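Local coordinates for protein beta 1-3 glucanase (PDB 5H4E) that probably hydrolyses the beta-1,3 linkages of glucans as a glycoside hydrolase of family GH64, at residues F226-Y229 against I230-Y234; S235-T239 against H240-F244; P277-Q280 against E281-G285; A305-R309 against H310-D314; W318-S321 against A322-Y325. All coordinates share one frame; numbering follows the deposited sequence.

Contact 1 of 5, residues F226-Y229 against I230-Y234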
loop_
_atom_site.group_PDB
_atom_site.type_symbol
_atom_site.label_atom_id
_atom_site.label_comp_id
_atom_site.label_asym_id
_atom_site.label_seq_id
_atom_site.Cartn_x
_atom_site.Cartn_y
_atom_site.Cartn_z
ATOM N N PHE A 226 -0.704 -11.864 17.305
ATOM C CA PHE A 226 0.587 -11.339 17.740
ATOM C C PHE A 226 0.706 -11.116 19.248
ATOM O O PHE A 226 1.761 -10.727 19.724
ATOM C CB PHE A 226 0.891 -10.019 17.038
ATOM C CG PHE A 226 1.545 -10.178 15.688
ATOM C CD1 PHE A 226 2.906 -10.429 15.588
ATOM C CD2 PHE A 226 0.804 -10.046 14.524
ATOM C CE1 PHE A 226 3.516 -10.565 14.346
ATOM C CE2 PHE A 226 1.409 -10.189 13.288
ATOM C CZ PHE A 226 2.765 -10.452 13.201
ATOM N N ASP A 227 -0.372 -11.355 19.986
ATOM C CA ASP A 227 -0.472 -10.913 21.381
ATOM C C ASP A 227 0.624 -11.446 22.314
ATOM O O ASP A 227 1.225 -10.680 23.066
ATOM C CB ASP A 227 -1.834 -11.301 21.954
ATOM C CG ASP A 227 -2.956 -10.417 21.443
ATOM O OD1 ASP A 227 -2.790 -9.798 20.370
ATOM O OD2 ASP A 227 -3.993 -10.332 22.131
ATOM N N SER A 228 0.855 -12.750 22.291
ATOM C CA SER A 228 1.847 -13.329 23.192
ATOM C C SER A 228 3.247 -12.785 22.893
ATOM O O SER A 228 4.025 -12.515 23.816
ATOM C CB SER A 228 1.848 -14.846 23.103
ATOM O OG SER A 228 2.904 -15.359 23.909
ATOM N N TYR A 229 3.547 -12.603 21.607
ATOM C CA TYR A 229 4.859 -12.097 21.182
ATOM C C TYR A 229 4.995 -10.662 21.641
ATOM O O TYR A 229 6.021 -10.280 22.204
ATOM C CB TYR A 229 5.021 -12.228 19.658
ATOM C CG TYR A 229 6.313 -11.687 19.043
ATOM C CD1 TYR A 229 7.563 -11.995 19.581
ATOM C CD2 TYR A 229 6.274 -10.894 17.897
ATOM C CE1 TYR A 229 8.736 -11.516 19.001
ATOM C CE2 TYR A 229 7.445 -10.410 17.309
ATOM C CZ TYR A 229 8.674 -10.730 17.869
ATOM O OH TYR A 229 9.847 -10.254 17.309
ATOM N N ILE A 230 3.947 -9.867 21.429
ATOM C CA ILE A 230 3.937 -8.487 21.903
ATOM C C ILE A 230 4.186 -8.431 23.410
ATOM O O ILE A 230 5.005 -7.643 23.879
ATOM C CB ILE A 230 2.593 -7.787 21.561
ATOM C CG1 ILE A 230 2.528 -7.487 20.062
ATOM C CG2 ILE A 230 2.449 -6.490 22.329
ATOM C CD1 ILE A 230 1.127 -7.279 19.561
ATOM N N ASN A 231 3.486 -9.287 24.149
ATOM C CA ASN A 231 3.649 -9.388 25.597
ATOM C C ASN A 231 5.088 -9.721 25.989
ATOM O O ASN A 231 5.654 -9.059 26.864
ATOM C CB ASN A 231 2.691 -10.437 26.179
ATOM C CG ASN A 231 1.240 -9.950 26.216
ATOM O OD1 ASN A 231 0.987 -8.758 26.323
ATOM N ND2 ASN A 231 0.291 -10.882 26.142
ATOM N N ASP A 232 5.673 -10.728 25.332
ATOM C CA ASP A 232 7.049 -11.148 25.631
ATOM C C ASP A 232 8.011 -10.001 25.408
ATOM O O ASP A 232 8.895 -9.743 26.232
ATOM C CB ASP A 232 7.479 -12.338 24.760
ATOM C CG ASP A 232 6.787 -13.622 25.139
ATOM O OD1 ASP A 232 6.236 -13.690 26.254
ATOM O OD2 ASP A 232 6.811 -14.566 24.325
ATOM N N VAL A 233 7.832 -9.318 24.278
ATOM C CA VAL A 233 8.715 -8.231 23.880
ATOM C C VAL A 233 8.625 -7.045 24.838
ATOM O O VAL A 233 9.651 -6.504 25.270
ATOM C CB VAL A 233 8.409 -7.769 22.422
ATOM C CG1 VAL A 233 9.059 -6.419 22.127
ATOM C CG2 VAL A 233 8.880 -8.828 21.434
ATOM N N TYR A 234 7.409 -6.635 25.191
ATOM C CA TYR A 234 7.277 -5.556 26.178
ATOM C C TYR A 234 7.810 -5.941 27.576
ATOM O O TYR A 234 8.376 -5.104 28.284
ATOM C CB TYR A 234 5.822 -5.104 26.264
ATOM C CG TYR A 234 5.535 -3.949 25.345
ATOM C CD1 TYR A 234 5.792 -4.041 23.975
ATOM C CD2 TYR A 234 5.030 -2.754 25.838
ATOM C CE1 TYR A 234 5.527 -2.964 23.119
ATOM C CE2 TYR A 234 4.767 -1.681 24.996
ATOM C CZ TYR A 234 5.015 -1.790 23.644
ATOM O OH TYR A 234 4.749 -0.717 22.826
#
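The Tyr-229 ring carries Val-233 over one face. Val-233 CG2 lies 4.1 Å from the ring centroid, 28° off the ring normal, a CH-pi contact. It leans toward the rim, 3.6 Å from Tyr-229 CE1. His-310 stacks on the other face, and Tyr-229 OH is hydrogen-bonded to Met-312 N. The Phe-226 ring leads away from Ile-230 and packs on Val-282 and Leu-283. Phe-226 CB touches Ile-230 CD1 at 3.7 Å. These are the first two turns of helix 227-236. Its i to i+4 bonds are regular: Ile-230 N donates to Phe-226 O at 2.9 Å, and Val-233 N to Tyr-229 O at 2.9 Å. In Tyr-229, CG anti to the backbone N (chi1 177°) brings the ring beside Val-233, one turn on. Asp-227 OD1 is hydrogen-bonded to Thr-279 OG1, and Asn-231 OD1 is hydrogen-bonded to Lys-276 NZ.

Contact 2 of 5, residues S235-T239 against H240-F244; sequences SYYAT and HELTF
Hydrogen bonds centre on Tyr-236 O. His-240 ND1 donates to Tyr-236 O at 2.9 Å, nearly straight. The acceptor lies in the imidazole plane. Thr-239 N also donates to Tyr-236 O, from the opposite face of that carbonyl's plane. A third, weak bond comes from His-240 N to Tyr-236 O at 3.2 Å. One carbonyl is thus gripped by backbone and side chain.

The Tyr-236 and His-240 rings form an offset stack, with centroids 3.9 Å apart and planes 3° apart. Tyr-236 CG is anti to the backbone N (chi1 -175°) and His-240 CG lies beside its own N (chi1 -59°), which brings the rings face to face. ND1 sits over the centre of the Tyr-236 ring. The ND1 bond helps fix the rotation of the imidazole and hold it flat against the phenol. All this occurs where helix 227-236 ends and the chain turns into strand 242-246, an outer strand of a four-stranded antiparallel sheet.

The Tyr-237 ring has its own contacts. Over the face lies Leu-242 CB, 3.7 Å from the ring centroid, a CH-pi contact. Leu-242 CD1 follows toward the phenol end, 3.5 Å from Tyr-237 OH. At the edge stand His-240 O and Glu-241 O, the latter 3.5 Å from Tyr-237 CE1. Tyr-237 OH is hydrogen-bonded to Met-312 O. Glu-241 OE1 is hydrogen-bonded to Ser-252 and Tyr-269.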
loop_
_atom_site.group_PDB
_atom_site.type_symbol
_atom_site.label_atom_id
_atom_site.label_comp_id
_atom_site.label_asym_id
_atom_site.label_seq_id
_atom_site.Cartn_x
_atom_site.Cartn_y
_atom_site.Cartn_z
ATOM N N SER A 235 7.649 -7.205 27.948
ATOM C CA SER A 235 8.158 -7.707 29.225
ATOM C C SER A 235 9.687 -7.705 29.222
ATOM O O SER A 235 10.334 -7.257 30.180
ATOM C CB SER A 235 7.610 -9.113 29.488
ATOM O OG SER A 235 8.132 -9.682 30.681
ATOM N N TYR A 236 10.259 -8.186 28.122
ATOM C CA TYR A 236 11.702 -8.233 27.951
ATOM C C TYR A 236 12.332 -6.844 28.045
ATOM O O TYR A 236 13.281 -6.646 28.801
ATOM C CB TYR A 236 12.051 -8.890 26.608
ATOM C CG TYR A 236 13.533 -9.095 26.412
ATOM C CD1 TYR A 236 14.187 -10.173 27.013
ATOM C CD2 TYR A 236 14.286 -8.203 25.651
ATOM C CE1 TYR A 236 15.557 -10.360 26.851
ATOM C CE2 TYR A 236 15.661 -8.382 25.478
ATOM C CZ TYR A 236 16.286 -9.463 26.078
ATOM O OH TYR A 236 17.644 -9.639 25.914
ATOM N N TYR A 237 11.785 -5.878 27.301
ATOM C CA TYR A 237 12.386 -4.552 27.195
ATOM C C TYR A 237 12.027 -3.647 28.378
ATOM O O TYR A 237 12.414 -2.483 28.414
ATOM C CB TYR A 237 11.998 -3.891 25.852
ATOM C CG TYR A 237 12.813 -4.429 24.681
ATOM C CD1 TYR A 237 14.204 -4.452 24.738
ATOM C CD2 TYR A 237 12.196 -4.969 23.553
ATOM C CE1 TYR A 237 14.961 -4.966 23.696
ATOM C CE2 TYR A 237 12.949 -5.478 22.496
ATOM C CZ TYR A 237 14.333 -5.472 22.577
ATOM O OH TYR A 237 15.103 -5.975 21.557
ATOM N N ALA A 238 11.312 -4.187 29.358
ATOM C CA ALA A 238 11.156 -3.483 30.629
ATOM C C ALA A 238 12.499 -3.402 31.355
ATOM O O ALA A 238 12.773 -2.439 32.070
ATOM C CB ALA A 238 10.124 -4.163 31.498
ATOM N N THR A 239 13.348 -4.406 31.153
ATOM C CA THR A 239 14.630 -4.444 31.843
ATOM C C THR A 239 15.836 -4.591 30.912
ATOM O O THR A 239 16.968 -4.691 31.377
ATOM C CB THR A 239 14.652 -5.583 32.863
ATOM O OG1 THR A 239 14.343 -6.819 32.206
ATOM C CG2 THR A 239 13.618 -5.339 33.946
ATOM N N HIS A 240 15.600 -4.621 29.606
ATOM C CA HIS A 240 16.686 -4.593 28.635
ATOM C C HIS A 240 16.512 -3.397 27.708
ATOM O O HIS A 240 15.411 -2.874 27.577
ATOM C CB HIS A 240 16.747 -5.893 27.827
ATOM C CG HIS A 240 16.933 -7.118 28.669
ATOM N ND1 HIS A 240 15.888 -7.737 29.320
ATOM C CD2 HIS A 240 18.046 -7.821 28.992
ATOM C CE1 HIS A 240 16.345 -8.774 30.000
ATOM N NE2 HIS A 240 17.650 -8.849 29.815
ATOM N N GLU A 241 17.602 -2.965 27.079
ATOM C CA GLU A 241 17.555 -1.854 26.130
ATOM C C GLU A 241 17.369 -2.350 24.708
ATOM O O GLU A 241 17.992 -3.332 24.289
ATOM C CB GLU A 241 18.829 -1.004 26.193
ATOM C CG GLU A 241 18.916 -0.065 27.388
ATOM C CD GLU A 241 17.917 1.082 27.318
ATOM O OE1 GLU A 241 17.947 1.859 26.333
ATOM O OE2 GLU A 241 17.118 1.214 28.268
ATOM N N LEU A 242 16.501 -1.664 23.977
ATOM C CA LEU A 242 16.359 -1.855 22.541
ATOM C C LEU A 242 17.122 -0.739 21.860
ATOM O O LEU A 242 16.714 0.419 21.914
ATOM C CB LEU A 242 14.882 -1.838 22.133
ATOM C CG LEU A 242 14.520 -1.810 20.649
ATOM C CD1 LEU A 242 15.249 -2.890 19.916
ATOM C CD2 LEU A 242 13.020 -2.021 20.505
ATOM N N THR A 243 18.235 -1.075 21.232
ATOM C CA THR A 243 19.074 -0.064 20.612
ATOM C C THR A 243 19.250 -0.330 19.137
ATOM O O THR A 243 19.644 -1.431 18.743
ATOM C CB THR A 243 20.448 -0.002 21.276
ATOM O OG1 THR A 243 20.272 0.218 22.682
ATOM C CG2 THR A 243 21.280 1.123 20.679
ATOM N N PHE A 244 18.948 0.676 18.321
ATOM C CA PHE A 244 19.089 0.526 16.886
ATOM C C PHE A 244 19.561 1.819 16.229
ATOM O O PHE A 244 19.422 2.915 16.781
ATOM C CB PHE A 244 17.772 0.046 16.262
ATOM C CG PHE A 244 16.698 1.102 16.188
ATOM C CD1 PHE A 244 15.811 1.286 17.242
ATOM C CD2 PHE A 244 16.551 1.883 15.048
ATOM C CE1 PHE A 244 14.809 2.248 17.163
ATOM C CE2 PHE A 244 15.552 2.845 14.965
ATOM C CZ PHE A 244 14.688 3.030 16.025
#

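Contact 3 of 5, residues P277-Q280 against E281-G285; sequences PSTQ and EVLLG
Ser-278 and Glu-281 form a capping box at the start of helix 279-284: the side chain of each residue accepts from the backbone N-H of the other. Glu-281 N donates to Ser-278 OG at 3.0 Å. In return Ser-278 N donates to Glu-281 OE1 at 2.9 Å, close to straight at 162°. OE1 is met on its anti side, with the donor 21° out of the carboxylate plane. Ser-278 OG sits between its backbone N and carbonyl carbon (chi1 62°), which turns it back over the first turn. The Glu-281 chain runs extended beyond CG and carries OE1 to within 3.3 Å of Pro-277 CA. Behind the cap the helix bonds begin: Val-282 N to Ser-278 O at 3.2 Å, then Leu-283 N to Thr-279 O at 3.1 Å. The side chains of Thr-279 and Leu-283 lie side by side, with CG2 and CD1 3.8 Å apart. The helix ends at Leu-284, and Gly-285 leaves it with positive phi. Gln-280 NE2 bonds Phe-216 O and Ala-223 O. Glu-281 OE2 bonds Ile-288 N. Both carboxylate oxygens therefore accept backbone N-H groups. With the positive end of the helix dipole nearby, this would be expected to favour the ionised form.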
loop_
_atom_site.group_PDB
_atom_site.type_symbol
_atom_site.label_atom_id
_atom_site.label_comp_id
_atom_site.label_asym_id
_atom_site.label_seq_id
_atom_site.Cartn_x
_atom_site.Cartn_y
_atom_site.Cartn_z
ATOM N N PRO A 277 0.902 -2.290 21.679
ATOM C CA PRO A 277 0.080 -2.469 20.468
ATOM C C PRO A 277 -0.812 -3.713 20.477
ATOM O O PRO A 277 -0.470 -4.727 21.087
ATOM C CB PRO A 277 1.123 -2.570 19.347
ATOM C CG PRO A 277 2.352 -3.085 20.019
ATOM C CD PRO A 277 2.339 -2.499 21.415
ATOM N N SER A 278 -1.957 -3.619 19.807
ATOM C CA SER A 278 -2.767 -4.786 19.518
ATOM C C SER A 278 -2.200 -5.507 18.306
ATOM O O SER A 278 -1.302 -4.992 17.625
ATOM C CB SER A 278 -4.213 -4.386 19.241
ATOM O OG SER A 278 -4.261 -3.545 18.096
ATOM N N THR A 279 -2.744 -6.682 18.034
ATOM C CA THR A 279 -2.430 -7.415 16.816
ATOM C C THR A 279 -2.797 -6.577 15.586
ATOM O O THR A 279 -2.066 -6.568 14.590
ATOM C CB THR A 279 -3.149 -8.792 16.812
ATOM O OG1 THR A 279 -2.417 -9.703 17.647
ATOM C CG2 THR A 279 -3.240 -9.395 15.416
ATOM N N GLN A 280 -3.907 -5.846 15.671
ATOM C CA GLN A 280 -4.354 -5.041 14.534
ATOM C C GLN A 280 -3.409 -3.873 14.306
ATOM O O GLN A 280 -3.126 -3.518 13.175
ATOM C CB GLN A 280 -5.782 -4.522 14.740
ATOM C CG GLN A 280 -6.851 -5.607 14.687
ATOM C CD GLN A 280 -6.786 -6.538 15.877
ATOM O OE1 GLN A 280 -6.741 -6.088 17.027
ATOM N NE2 GLN A 280 -6.749 -7.836 15.613
ATOM N N GLU A 281 -2.908 -3.275 15.382
ATOM C CA GLU A 281 -2.011 -2.146 15.228
ATOM C C GLU A 281 -0.678 -2.566 14.608
ATOM O O GLU A 281 -0.070 -1.802 13.851
ATOM C CB GLU A 281 -1.791 -1.453 16.573
ATOM C CG GLU A 281 -2.966 -0.555 16.925
ATOM C CD GLU A 281 -2.960 -0.068 18.359
ATOM O OE1 GLU A 281 -2.412 -0.769 19.234
ATOM O OE2 GLU A 281 -3.520 1.021 18.611
ATOM N N VAL A 282 -0.223 -3.773 14.926
ATOM C CA VAL A 282 0.978 -4.303 14.279
ATOM C C VAL A 282 0.737 -4.476 12.778
ATOM O O VAL A 282 1.493 -3.964 11.945
ATOM C CB VAL A 282 1.406 -5.642 14.913
ATOM C CG1 VAL A 282 2.418 -6.398 14.021
ATOM C CG2 VAL A 282 1.980 -5.394 16.299
ATOM N N LEU A 283 -0.339 -5.172 12.435
ATOM C CA LEU A 283 -0.636 -5.488 11.039
ATOM C C LEU A 283 -0.918 -4.260 10.199
ATOM O O LEU A 283 -0.544 -4.206 9.015
ATOM C CB LEU A 283 -1.825 -6.450 10.970
ATOM C CG LEU A 283 -1.484 -7.827 11.522
ATOM C CD1 LEU A 283 -2.730 -8.658 11.682
ATOM C CD2 LEU A 283 -0.476 -8.518 10.598
ATOM N N LEU A 284 -1.542 -3.258 10.810
ATOM C CA LEU A 284 -2.000 -2.088 10.063
ATOM C C LEU A 284 -1.110 -0.862 10.198
ATOM O O LEU A 284 -1.166 0.040 9.364
ATOM C CB LEU A 284 -3.416 -1.729 10.495
ATOM C CG LEU A 284 -4.455 -2.804 10.184
ATOM C CD1 LEU A 284 -5.796 -2.453 10.825
ATOM C CD2 LEU A 284 -4.604 -2.997 8.691
ATOM N N GLY A 285 -0.302 -0.813 11.248
ATOM C CA GLY A 285 0.607 0.300 11.443
ATOM C C GLY A 285 -0.102 1.570 11.887
ATOM O O GLY A 285 0.425 2.670 11.737
#

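Contact 4 of 5, residues A305-R309 against H310-D314; sequences AAFNR and HVMLD
In Met-312, chi1 (-90°) puts CG over the Phe-307 ring, and the bends at chi2 (-61°) and chi3 (-76°) keep SD over the same face and bring CE near its rim. The loop that brings Met-312 there leaves helix 294-309 by a Schellman motif. His-310 is the first residue with non-helical angles and has a positive phi. Val-311 N closes the outer, six-to-one bond to Ala-306 O at 2.9 Å. His-310 N closes the inner, five-to-two bond to Phe-307 O at 3.0 Å, with the donor above the carbonyl plane. A type I beta turn, Val-311 to Asp-314, follows at once.

Met-312 CG stands over the ring centre, 3.6 Å from the Phe-307 centroid and almost on the normal. This is a CH-pi contact. Met-312 SD is further along, 4.4 Å from the same centroid, still over the face, so the pair is also a Met-aromatic contact. SD also touches Ala-306 CB at 3.6 Å. Val-311 packs beside them, with its CG2 4.0 Å from Ala-306 CB. The same ring meets Ile-230 and Val-233 of helix 227-236 and Val-282 of helix 279-284, so this contact is buried among three helices. The Arg-309 chain extends away from the turn to a salt bridge with Asp-352. At the tip of Met-312, the methyl CE rests 3.9 Å from Phe-307 CE2.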
loop_
_atom_site.group_PDB
_atom_site.type_symbol
_atom_site.label_atom_id
_atom_site.label_comp_id
_atom_site.label_asym_id
_atom_site.label_seq_id
_atom_site.Cartn_x
_atom_site.Cartn_y
_atom_site.Cartn_z
ATOM N N ALA A 305 7.489 -2.461 11.891
ATOM C CA ALA A 305 8.101 -3.345 10.903
ATOM C C ALA A 305 8.797 -4.511 11.595
ATOM O O ALA A 305 8.741 -5.641 11.113
ATOM C CB ALA A 305 9.087 -2.578 10.027
ATOM N N ALA A 306 9.433 -4.251 12.738
ATOM C CA ALA A 306 10.170 -5.325 13.419
ATOM C C ALA A 306 9.214 -6.364 14.017
ATOM O O ALA A 306 9.514 -7.569 14.051
ATOM C CB ALA A 306 11.082 -4.743 14.503
ATOM N N PHE A 307 8.053 -5.909 14.475
ATOM C CA PHE A 307 7.024 -6.846 14.904
ATOM C C PHE A 307 6.565 -7.709 13.746
ATOM O O PHE A 307 6.571 -8.933 13.862
ATOM C CB PHE A 307 5.841 -6.118 15.534
ATOM C CG PHE A 307 5.996 -5.905 17.014
ATOM C CD1 PHE A 307 6.024 -6.988 17.879
ATOM C CD2 PHE A 307 6.111 -4.624 17.543
ATOM C CE1 PHE A 307 6.166 -6.799 19.256
ATOM C CE2 PHE A 307 6.264 -4.437 18.920
ATOM C CZ PHE A 307 6.278 -5.526 19.762
ATOM N N ASN A 308 6.197 -7.098 12.620
ATOM C CA ASN A 308 5.772 -7.884 11.464
ATOM C C ASN A 308 6.820 -8.888 10.988
ATOM O O ASN A 308 6.482 -9.992 10.538
ATOM C CB ASN A 308 5.404 -6.969 10.297
ATOM C CG ASN A 308 4.040 -6.352 10.469
ATOM O OD1 ASN A 308 3.026 -6.986 10.187
ATOM N ND2 ASN A 308 4.004 -5.133 10.979
ATOM N N ARG A 309 8.086 -8.497 11.095
ATOM C CA ARG A 309 9.202 -9.313 10.617
ATOM C C ARG A 309 9.733 -10.272 11.690
ATOM O O ARG A 309 10.633 -11.075 11.411
ATOM C CB ARG A 309 10.337 -8.405 10.120
ATOM C CG ARG A 309 9.985 -7.616 8.849
ATOM C CD ARG A 309 10.948 -6.447 8.606
ATOM N NE ARG A 309 10.637 -5.743 7.363
ATOM C CZ ARG A 309 11.142 -4.559 7.021
ATOM N NH1 ARG A 309 11.976 -3.921 7.841
ATOM N NH2 ARG A 309 10.794 -3.998 5.864
ATOM N N HIS A 310 9.138 -10.203 12.885
ATOM C CA HIS A 310 9.550 -10.968 14.073
ATOM C C HIS A 310 11.057 -10.834 14.341
ATOM O O HIS A 310 11.783 -11.821 14.380
ATOM C CB HIS A 310 9.156 -12.454 13.939
ATOM C CG HIS A 310 9.193 -13.217 15.235
ATOM N ND1 HIS A 310 8.055 -13.719 15.836
ATOM C CD2 HIS A 310 10.229 -13.591 16.029
ATOM C CE1 HIS A 310 8.387 -14.357 16.947
ATOM N NE2 HIS A 310 9.698 -14.296 17.086
ATOM N N VAL A 311 11.521 -9.605 14.539
ATOM C CA VAL A 311 12.919 -9.358 14.882
ATOM C C VAL A 311 13.052 -8.301 15.983
ATOM O O VAL A 311 14.118 -7.698 16.141
ATOM C CB VAL A 311 13.754 -8.907 13.649
ATOM C CG1 VAL A 311 14.073 -10.096 12.737
ATOM C CG2 VAL A 311 13.048 -7.777 12.880
ATOM N N MET A 312 11.977 -8.094 16.749
ATOM C CA MET A 312 11.982 -7.097 17.820
ATOM C C MET A 312 13.094 -7.365 18.843
ATOM O O MET A 312 13.610 -6.440 19.468
ATOM C CB MET A 312 10.611 -7.047 18.512
ATOM C CG MET A 312 9.642 -6.027 17.871
ATOM S SD MET A 312 10.280 -4.335 17.946
ATOM C CE MET A 312 10.007 -3.907 19.676
ATOM N N LEU A 313 13.484 -8.626 18.990
ATOM C CA LEU A 313 14.553 -8.969 19.935
ATOM C C LEU A 313 15.946 -8.988 19.301
ATOM O O LEU A 313 16.917 -9.368 19.953
ATOM C CB LEU A 313 14.262 -10.327 20.578
ATOM C CG LEU A 313 12.941 -10.360 21.348
ATOM C CD1 LEU A 313 12.581 -11.756 21.814
ATOM C CD2 LEU A 313 12.975 -9.397 22.525
ATOM N N ASP A 314 16.049 -8.586 18.037
ATOM C CA ASP A 314 17.345 -8.579 17.348
ATOM C C ASP A 314 17.538 -7.299 16.539
ATOM O O ASP A 314 17.628 -7.351 15.306
ATOM C CB ASP A 314 17.467 -9.809 16.431
ATOM C CG ASP A 314 18.880 -10.010 15.877
ATOM O OD1 ASP A 314 19.846 -9.404 16.391
ATOM O OD2 ASP A 314 19.028 -10.805 14.930
#

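Contact 5 of 5, residues W318-S321 against A322-Y325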
loop_
_atom_site.group_PDB
_atom_site.type_symbol
_atom_site.label_atom_id
_atom_site.label_comp_id
_atom_site.label_asym_id
_atom_site.label_seq_id
_atom_site.Cartn_x
_atom_site.Cartn_y
_atom_site.Cartn_z
ATOM N N TRP A 318 17.862 -5.562 12.044
ATOM C CA TRP A 318 16.651 -4.981 11.489
ATOM C C TRP A 318 16.803 -4.646 10.001
ATOM O O TRP A 318 15.814 -4.571 9.276
ATOM C CB TRP A 318 16.257 -3.737 12.284
ATOM C CG TRP A 318 15.550 -4.068 13.566
ATOM C CD1 TRP A 318 15.330 -5.316 14.087
ATOM C CD2 TRP A 318 14.944 -3.144 14.469
ATOM N NE1 TRP A 318 14.630 -5.219 15.267
ATOM C CE2 TRP A 318 14.384 -3.897 15.526
ATOM C CE3 TRP A 318 14.821 -1.753 14.486
ATOM C CZ2 TRP A 318 13.713 -3.302 16.596
ATOM C CZ3 TRP A 318 14.156 -1.160 15.550
ATOM C CH2 TRP A 318 13.600 -1.934 16.584
ATOM N N ASN A 319 18.040 -4.471 9.546
ATOM C CA ASN A 319 18.301 -4.180 8.147
ATOM C C ASN A 319 18.690 -5.405 7.308
ATOM O O ASN A 319 19.126 -5.261 6.163
ATOM C CB ASN A 319 19.399 -3.113 8.031
ATOM C CG ASN A 319 20.761 -3.584 8.546
ATOM O OD1 ASN A 319 20.946 -4.742 8.934
ATOM N ND2 ASN A 319 21.731 -2.672 8.533
ATOM N N ASN A 320 18.546 -6.597 7.871
ATOM C CA ASN A 320 19.011 -7.799 7.185
ATOM C C ASN A 320 17.908 -8.842 7.040
ATOM O O ASN A 320 17.597 -9.558 7.985
ATOM C CB ASN A 320 20.215 -8.406 7.922
ATOM C CG ASN A 320 20.903 -9.518 7.123
ATOM O OD1 ASN A 320 20.270 -10.219 6.332
ATOM N ND2 ASN A 320 22.205 -9.678 7.331
ATOM N N SER A 321 17.371 -8.961 5.826
ATOM C CA SER A 321 16.182 -9.770 5.578
ATOM C C SER A 321 16.418 -11.256 5.812
ATOM O O SER A 321 15.471 -12.042 5.876
ATOM C CB SER A 321 15.681 -9.537 4.152
ATOM O OG SER A 321 16.643 -9.968 3.212
ATOM N N ALA A 322 17.682 -11.641 5.959
ATOM C CA ALA A 322 18.013 -13.028 6.230
ATOM C C ALA A 322 17.510 -13.430 7.609
ATOM O O ALA A 322 17.384 -14.617 7.917
ATOM C CB ALA A 322 19.527 -13.250 6.102
ATOM N N TYR A 323 17.205 -12.434 8.435
ATOM C CA TYR A 323 16.736 -12.696 9.790
ATOM C C TYR A 323 15.221 -12.523 9.948
ATOM O O TYR A 323 14.684 -12.806 11.020
ATOM C CB TYR A 323 17.471 -11.787 10.779
ATOM C CG TYR A 323 18.932 -12.147 10.918
ATOM C CD1 TYR A 323 19.869 -11.706 9.993
ATOM C CD2 TYR A 323 19.369 -12.955 11.960
ATOM C CE1 TYR A 323 21.210 -12.044 10.116
ATOM C CE2 TYR A 323 20.699 -13.299 12.088
ATOM C CZ TYR A 323 21.612 -12.841 11.161
ATOM O OH TYR A 323 22.935 -13.184 11.290
ATOM N N PHE A 324 14.540 -12.079 8.885
ATOM C CA PHE A 324 13.111 -11.769 8.970
ATOM C C PHE A 324 12.268 -13.045 8.849
ATOM O O PHE A 324 12.648 -13.978 8.139
ATOM C CB PHE A 324 12.645 -10.795 7.866
ATOM C CG PHE A 324 13.345 -9.447 7.833
ATOM C CD1 PHE A 324 14.120 -8.986 8.887
ATOM C CD2 PHE A 324 13.183 -8.628 6.719
ATOM C CE1 PHE A 324 14.748 -7.740 8.811
ATOM C CE2 PHE A 324 13.807 -7.391 6.639
ATOM C CZ PHE A 324 14.584 -6.945 7.694
ATOM N N TYR A 325 11.111 -13.045 9.511
ATOM C CA TYR A 325 10.090 -14.086 9.359
ATOM C C TYR A 325 10.571 -15.487 9.719
ATOM O O TYR A 325 10.078 -16.475 9.174
ATOM C CB TYR A 325 9.560 -14.094 7.924
ATOM C CG TYR A 325 9.132 -12.736 7.417
ATOM C CD1 TYR A 325 7.963 -12.137 7.874
ATOM C CD2 TYR A 325 9.886 -12.062 6.469
ATOM C CE1 TYR A 325 7.566 -10.896 7.403
ATOM C CE2 TYR A 325 9.493 -10.814 5.985
ATOM C CZ TYR A 325 8.334 -10.241 6.456
ATOM O OH TYR A 325 7.943 -9.015 5.965
#
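Phe-324 folds back over the short 3-10 turn that precedes it. Its CB starts 3.7 Å from Ser-321 O. Its CG stands 3.6 Å from Ser-321 CA, and CD2 is still closer to that atom, at 3.4 Å. CE2 also lies by Ser-321 CA, which sits over the ring face, offset toward the rim, as a CH-pi contact. On the other branch CD1 lies by Asn-320 O, and CE1 meets Asn-320 O at 3.5 Å, over the same face. Phe-357 makes an edge-to-face pair with this ring.

The turn itself opens with an Asx turn. Asn-320 OD1 accepts from Ala-322 N at 3.0 Å, and CG is anti to the backbone N (chi1 -170°), which carries the amide forward over the turn. Asn-320 O accepts from Tyr-323 N at 2.9 Å, so the one residue offers both of its oxygens to the turn. Ser-321 O accepts from Phe-324 N, with the donor above the carbonyl plane. Asn-320 CG lies 3.8 Å from Tyr-323 CD1, with the amide and ring planes 81° apart. Tyr-323 also stacks on His-317, and Trp-318 NE1 bonds Val-311 O. At the Phe-324 ring edge, near its plane, CZ is 3.1 Å from Trp-318 O.

Overall arrangement
Along the chain the five contacts follow in series; none nests in or crosses another. Each is local and closes no long loop. Contact 1 opens helix 227-236, and contact 2 turns its end into strand 242-246 of the four-stranded sheet. Contact 3 caps helix 279-284. Contact 4 ends helix 294-309, and contact 5 shapes the loop that follows, their centres about 8 Å apart. Contact 4 touches all the others. Phe-307 O meets the Phe-226 ring of contact 1. Asn-308 reaches Val-282 of contact 3, and Leu-313 packs on Tyr-236 of contact 2. Arg-309 O pairs with Tyr-325 N of contact 5. Phe-244 of contact 2 meets Trp-318 of contact 5, joining sheet and loop.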